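Local coordinates for protein metazoan TIR-STING fusion (Crassostrea gigas, PDB 6WT6) that joins a TIR domain and a STING ligand-binding domain in one chain, as a member of the metazoan TIR-STING fusion proteins, at residues F34-A39 against V87-S92; T261-T266 against Y273-E278. All blocks are in the same frame, centred on the assembly; numbering follows the deposited sequence.

Contact 1: residues F34-A39 against V87-S92; sequences FISYCA and VILVIS
With CG of Phe34 anti to the backbone N (chi1 172°) and CG1 of Val87 likewise, the two side chains run alongside each other in the same direction on one face of the sheet. Val87 CG1 meets the edge of the Phe34 ring near its plane, 4.2 Å from CD2. On the same face Leu89 CG lies anti to the carbonyl carbon, and its CD2 branch comes to 3.9 Å from Ser36 CB. The other face carries Ile35 and Ile88, both with CG1 beside the backbone N. Ile35 CG2 is anti to its own N and so reaches across obliquely to Val90 CG2, 4.2 Å away; Val90 CG2 also lies near Tyr37 CB.

The backbones join as parallel strands, with Phe34, Ile35 and Ser36 paired to Val87, Ile88 and Leu89. Ile88 N donates to Phe34 O at 2.7 Å, Ser36 N to Ile88 O at 2.9 Å and Val90 N to Ser36 O at 3.2 Å. Each donor sits nearly along the C=O axis, and the last bond, though the longest, is the straightest at 167°. Ile88 therefore uses both its N-H and its carbonyl on 34-39, as Ser36 does on 87-92.

The buried hydroxyls of Ser36 and Tyr37 are satisfied outside the pair, by Glu104 and by the backbone N of Glu64, while the Tyr37 ring stacks with Phe62. These are two central strands of the parallel sheet of the TIR domain: helix 43-56 covers Ile35 on one face, helix 104-108 packs on Phe34, Val87 and Leu89 on the other, and strands 60-62 and 120-124 flank the pair.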
loop_
_atom_site.group_PDB
_atom_site.type_symbol
_atom_site.label_atom_id
_atom_site.label_comp_id
_atom_site.label_asym_id
_atom_site.label_seq_id
_atom_site.Cartn_x
_atom_site.Cartn_y
_atom_site.Cartn_z
ATOM N N PHE A 34 -13.601 -1.986 -21.799
ATOM C CA PHE A 34 -13.190 -3.380 -21.764
ATOM C C PHE A 34 -14.326 -4.195 -21.168
ATOM O O PHE A 34 -14.812 -3.885 -20.076
ATOM C CB PHE A 34 -11.915 -3.573 -20.940
ATOM C CG PHE A 34 -11.546 -5.019 -20.719
ATOM C CD1 PHE A 34 -10.998 -5.773 -21.745
ATOM C CD2 PHE A 34 -11.739 -5.620 -19.486
ATOM C CE1 PHE A 34 -10.655 -7.101 -21.546
ATOM C CE2 PHE A 34 -11.398 -6.949 -19.281
ATOM C CZ PHE A 34 -10.854 -7.689 -20.313
ATOM N N ILE A 35 -14.751 -5.223 -21.891
ATOM C CA ILE A 35 -15.819 -6.106 -21.444
ATOM C C ILE A 35 -15.176 -7.296 -20.740
ATOM O O ILE A 35 -14.581 -8.165 -21.382
ATOM C CB ILE A 35 -16.707 -6.544 -22.614
ATOM C CG1 ILE A 35 -17.439 -5.332 -23.188
ATOM C CG2 ILE A 35 -17.697 -7.610 -22.174
ATOM C CD1 ILE A 35 -18.326 -5.648 -24.360
ATOM N N SER A 36 -15.281 -7.321 -19.413
ATOM C CA SER A 36 -14.757 -8.408 -18.596
ATOM C C SER A 36 -15.876 -9.411 -18.346
ATOM O O SER A 36 -16.894 -9.073 -17.732
ATOM C CB SER A 36 -14.199 -7.877 -17.277
ATOM O OG SER A 36 -13.583 -8.907 -16.527
ATOM N N TYR A 37 -15.685 -10.640 -18.818
ATOM C CA TYR A 37 -16.706 -11.669 -18.715
ATOM C C TYR A 37 -16.047 -13.005 -18.411
ATOM O O TYR A 37 -14.862 -13.213 -18.680
ATOM C CB TYR A 37 -17.537 -11.767 -20.001
ATOM C CG TYR A 37 -16.735 -12.165 -21.224
ATOM C CD1 TYR A 37 -15.948 -11.236 -21.899
ATOM C CD2 TYR A 37 -16.773 -13.464 -21.711
ATOM C CE1 TYR A 37 -15.215 -11.598 -23.016
ATOM C CE2 TYR A 37 -16.048 -13.832 -22.825
ATOM C CZ TYR A 37 -15.271 -12.899 -23.474
ATOM O OH TYR A 37 -14.550 -13.267 -24.587
ATOM N N CYS A 38 -16.835 -13.910 -17.830
ATOM C CA CYS A 38 -16.402 -15.290 -17.649
ATOM C C CYS A 38 -16.641 -16.057 -18.942
ATOM O O CYS A 38 -17.788 -16.207 -19.375
ATOM C CB CYS A 38 -17.147 -15.949 -16.490
ATOM S SG CYS A 38 -16.808 -17.721 -16.324
ATOM N N ALA A 39 -15.560 -16.540 -19.559
ATOM C CA ALA A 39 -15.688 -17.233 -20.836
ATOM C C ALA A 39 -16.446 -18.550 -20.712
ATOM O O ALA A 39 -16.978 -19.041 -21.713
ATOM C CB ALA A 39 -14.302 -17.469 -21.436
ATOM N N VAL A 87 -14.477 -0.080 -17.656
ATOM C CA VAL A 87 -14.472 -1.539 -17.595
ATOM C C VAL A 87 -15.893 -1.990 -17.290
ATOM O O VAL A 87 -16.463 -1.610 -16.258
ATOM C CB VAL A 87 -13.489 -2.075 -16.539
ATOM C CG1 VAL A 87 -13.650 -3.578 -16.381
ATOM C CG2 VAL A 87 -12.062 -1.737 -16.929
ATOM N N ILE A 88 -16.464 -2.795 -18.182
ATOM C CA ILE A 88 -17.819 -3.313 -18.035
ATOM C C ILE A 88 -17.734 -4.712 -17.434
ATOM O O ILE A 88 -17.160 -5.624 -18.042
ATOM C CB ILE A 88 -18.557 -3.330 -19.382
ATOM C CG1 ILE A 88 -18.818 -1.901 -19.869
ATOM C CG2 ILE A 88 -19.857 -4.105 -19.278
ATOM C CD1 ILE A 88 -19.385 -1.829 -21.268
ATOM N N LEU A 89 -18.297 -4.881 -16.239
ATOM C CA LEU A 89 -18.325 -6.167 -15.550
ATOM C C LEU A 89 -19.657 -6.853 -15.824
ATOM O O LEU A 89 -20.717 -6.306 -15.504
ATOM C CB LEU A 89 -18.125 -5.988 -14.044
ATOM C CG LEU A 89 -16.804 -5.400 -13.541
ATOM C CD1 LEU A 89 -16.831 -5.286 -12.022
ATOM C CD2 LEU A 89 -15.621 -6.239 -13.994
ATOM N N VAL A 90 -19.601 -8.047 -16.414
ATOM C CA VAL A 90 -20.791 -8.850 -16.680
ATOM C C VAL A 90 -20.945 -9.819 -15.510
ATOM O O VAL A 90 -20.309 -10.874 -15.472
ATOM C CB VAL A 90 -20.695 -9.586 -18.016
ATOM C CG1 VAL A 90 -21.993 -10.323 -18.307
ATOM C CG2 VAL A 90 -20.359 -8.613 -19.136
ATOM N N ILE A 91 -21.802 -9.464 -14.559
ATOM C CA ILE A 91 -21.931 -10.181 -13.297
ATOM C C ILE A 91 -23.269 -10.908 -13.299
ATOM O O ILE A 91 -24.333 -10.282 -13.202
ATOM C CB ILE A 91 -21.813 -9.236 -12.095
ATOM C CG1 ILE A 91 -20.440 -8.560 -12.094
ATOM C CG2 ILE A 91 -22.050 -9.997 -10.801
ATOM C CD1 ILE A 91 -20.198 -7.673 -10.898
ATOM N N SER A 92 -23.213 -12.235 -13.394
ATOM C CA SER A 92 -24.388 -13.099 -13.405
ATOM C C SER A 92 -24.355 -14.011 -12.183
ATOM O O SER A 92 -23.395 -13.953 -11.403
ATOM C CB SER A 92 -24.426 -13.916 -14.699
ATOM O OG SER A 92 -23.352 -14.841 -14.751
#

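Contact 2: residues T261-T266 against Y273-E278; sequences TIYSVT and YFFAGE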
loop_
_atom_site.group_PDB
_atom_site.type_symbol
_atom_site.label_atom_id
_atom_site.label_comp_id
_atom_site.label_asym_id
_atom_site.label_seq_id
_atom_site.Cartn_x
_atom_site.Cartn_y
_atom_site.Cartn_z
ATOM N N THR A 261 23.191 3.895 12.277
ATOM C CA THR A 261 24.014 4.956 12.843
ATOM C C THR A 261 23.756 5.142 14.336
ATOM O O THR A 261 22.623 5.016 14.810
ATOM C CB THR A 261 23.756 6.264 12.097
ATOM O OG1 THR A 261 23.928 6.040 10.693
ATOM C CG2 THR A 261 24.732 7.335 12.539
ATOM N N ILE A 262 24.824 5.451 15.073
ATOM C CA ILE A 262 24.758 5.711 16.506
ATOM C C ILE A 262 24.923 7.205 16.739
ATOM O O ILE A 262 25.832 7.835 16.182
ATOM C CB ILE A 262 25.828 4.921 17.275
ATOM C CG1 ILE A 262 25.760 3.437 16.903
ATOM C CG2 ILE A 262 25.637 5.104 18.772
ATOM C CD1 ILE A 262 24.430 2.800 17.221
ATOM N N TYR A 263 24.050 7.770 17.560
ATOM C CA TYR A 263 24.125 9.171 17.930
ATOM C C TYR A 263 24.233 9.296 19.442
ATOM O O TYR A 263 23.970 8.347 20.189
ATOM C CB TYR A 263 22.907 9.957 17.433
ATOM C CG TYR A 263 22.729 9.952 15.933
ATOM C CD1 TYR A 263 23.324 10.923 15.141
ATOM C CD2 TYR A 263 21.957 8.979 15.308
ATOM C CE1 TYR A 263 23.161 10.928 13.772
ATOM C CE2 TYR A 263 21.787 8.977 13.936
ATOM C CZ TYR A 263 22.391 9.957 13.175
ATOM O OH TYR A 263 22.234 9.966 11.810
ATOM N N SER A 264 24.631 10.485 19.879
ATOM C CA SER A 264 24.677 10.841 21.287
ATOM C C SER A 264 23.797 12.058 21.532
ATOM O O SER A 264 23.593 12.892 20.643
ATOM C CB SER A 264 26.109 11.142 21.741
ATOM O OG SER A 264 26.205 11.165 23.152
ATOM N N VAL A 265 23.288 12.163 22.755
ATOM C CA VAL A 265 22.419 13.267 23.136
ATOM C C VAL A 265 22.611 13.528 24.626
ATOM O O VAL A 265 22.763 12.592 25.418
ATOM C CB VAL A 265 20.950 12.961 22.767
ATOM C CG1 VAL A 265 20.480 11.672 23.419
ATOM C CG2 VAL A 265 20.057 14.093 23.151
ATOM N N THR A 266 22.634 14.805 25.003
ATOM C CA THR A 266 22.946 15.232 26.363
ATOM C C THR A 266 21.678 15.702 27.064
ATOM O O THR A 266 20.928 16.518 26.517
ATOM C CB THR A 266 23.983 16.359 26.353
ATOM O OG1 THR A 266 25.154 15.934 25.643
ATOM C CG2 THR A 266 24.373 16.733 27.764
ATOM N N TYR A 273 23.590 10.275 26.448
ATOM C CA TYR A 273 22.801 9.085 26.178
ATOM C C TYR A 273 22.965 8.715 24.713
ATOM O O TYR A 273 22.906 9.588 23.839
ATOM C CB TYR A 273 21.329 9.317 26.522
ATOM C CG TYR A 273 21.041 9.212 28.000
ATOM C CD1 TYR A 273 21.237 10.296 28.847
ATOM C CD2 TYR A 273 20.593 8.019 28.556
ATOM C CE1 TYR A 273 20.980 10.200 30.207
ATOM C CE2 TYR A 273 20.335 7.911 29.912
ATOM C CZ TYR A 273 20.530 9.006 30.733
ATOM O OH TYR A 273 20.273 8.904 32.083
ATOM N N PHE A 274 23.179 7.429 24.455
ATOM C CA PHE A 274 23.458 6.925 23.121
ATOM C C PHE A 274 22.257 6.164 22.573
ATOM O O PHE A 274 21.503 5.528 23.318
ATOM C CB PHE A 274 24.685 6.006 23.127
ATOM C CG PHE A 274 25.977 6.708 23.447
ATOM C CD1 PHE A 274 26.356 6.923 24.761
ATOM C CD2 PHE A 274 26.823 7.132 22.432
ATOM C CE1 PHE A 274 27.549 7.560 25.064
ATOM C CE2 PHE A 274 28.022 7.768 22.728
ATOM C CZ PHE A 274 28.382 7.984 24.047
ATOM N N PHE A 275 22.087 6.225 21.256
ATOM C CA PHE A 275 20.985 5.510 20.634
ATOM C C PHE A 275 21.308 5.246 19.173
ATOM O O PHE A 275 21.970 6.052 18.512
ATOM C CB PHE A 275 19.672 6.296 20.754
ATOM C CG PHE A 275 19.681 7.629 20.045
ATOM C CD1 PHE A 275 20.251 8.751 20.636
ATOM C CD2 PHE A 275 19.100 7.764 18.794
ATOM C CE1 PHE A 275 20.248 9.976 19.986
ATOM C CE2 PHE A 275 19.092 8.989 18.140
ATOM C CZ PHE A 275 19.666 10.095 18.737
ATOM N N ALA A 276 20.846 4.096 18.686
ATOM C CA ALA A 276 20.762 3.870 17.252
ATOM C C ALA A 276 19.452 4.456 16.753
ATOM O O ALA A 276 18.388 4.176 17.311
ATOM C CB ALA A 276 20.843 2.382 16.926
ATOM N N GLY A 277 19.521 5.278 15.721
ATOM C CA GLY A 277 18.338 5.982 15.262
ATOM C C GLY A 277 18.398 6.304 13.786
ATOM O O GLY A 277 19.476 6.484 13.207
ATOM N N GLU A 278 17.219 6.390 13.179
ATOM C CA GLU A 278 17.093 6.779 11.785
ATOM C C GLU A 278 15.643 7.155 11.523
ATOM O O GLU A 278 14.748 6.841 12.311
ATOM C CB GLU A 278 17.545 5.655 10.849
ATOM C CG GLU A 278 16.707 4.389 10.967
ATOM C CD GLU A 278 17.360 3.191 10.300
ATOM O OE1 GLU A 278 18.602 3.090 10.355
ATOM O OE2 GLU A 278 16.632 2.358 9.716
HETATM O O HOH W 1 20.372 7.450 10.720
#
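Phe275, Tyr263 and Val265 have the most surface buried between these antiparallel strands of a beta hairpin in the STING ligand-binding domain. Phe275 and Tyr263 form a hydrogen-bonded pair: Tyr263 N gives a nearly straight bond to Phe275 O (2.9 Å, 175°), and Phe275 N returns one to Tyr263 O. With chi1 63°, Phe275 CG takes the crowded position between N and carbonyl carbon, which lays its ring against the neighbouring strand. Tyr263 CB sits over a face of that ring, 3.5 Å from CZ, in a CH-pi contact; the two rings themselves are slid apart and barely overlap. The Val265 side chain crosses that of Phe275 at about a right angle, its CG1, in the same crowded position, 3.8 Å from CE1. Val265 is also bonded both ways to Tyr273, with Tyr273 N to Val265 O at 2.7 Å.

Gly277 O lies in the plane of the Tyr263 ring, at its edge, 3.5 Å from CE2. A water donates to Gly277 O at 2.8 Å and makes a weak bond to Tyr263 OH. Backbone bonds fix the pairing; Val265 and Phe275 can then pack on helix 341-356, while the Tyr263 hydroxyl on their face has Ser229 as main partner.

How the contacts relate
Contacts 1 and 2 belong to different domains and lie on opposite sides of the chain's centre, their own centres about 57 Å apart; they share no strand and do not touch. Both are buried strand pairs. Contact 1 joins neighbours in a parallel sheet that are separated in sequence by 47 residues, more than half of them helical; helices pack on both of its faces. Contact 2 is a local hairpin in a mixed sheet, antiparallel and with more surface buried between its strands. Packing in 34-39 with 87-92 is mostly between aliphatic branches, with the ring edge of Phe34 joining in, whereas rings carry much of it in 261-266 with 273-278, where a water also takes part.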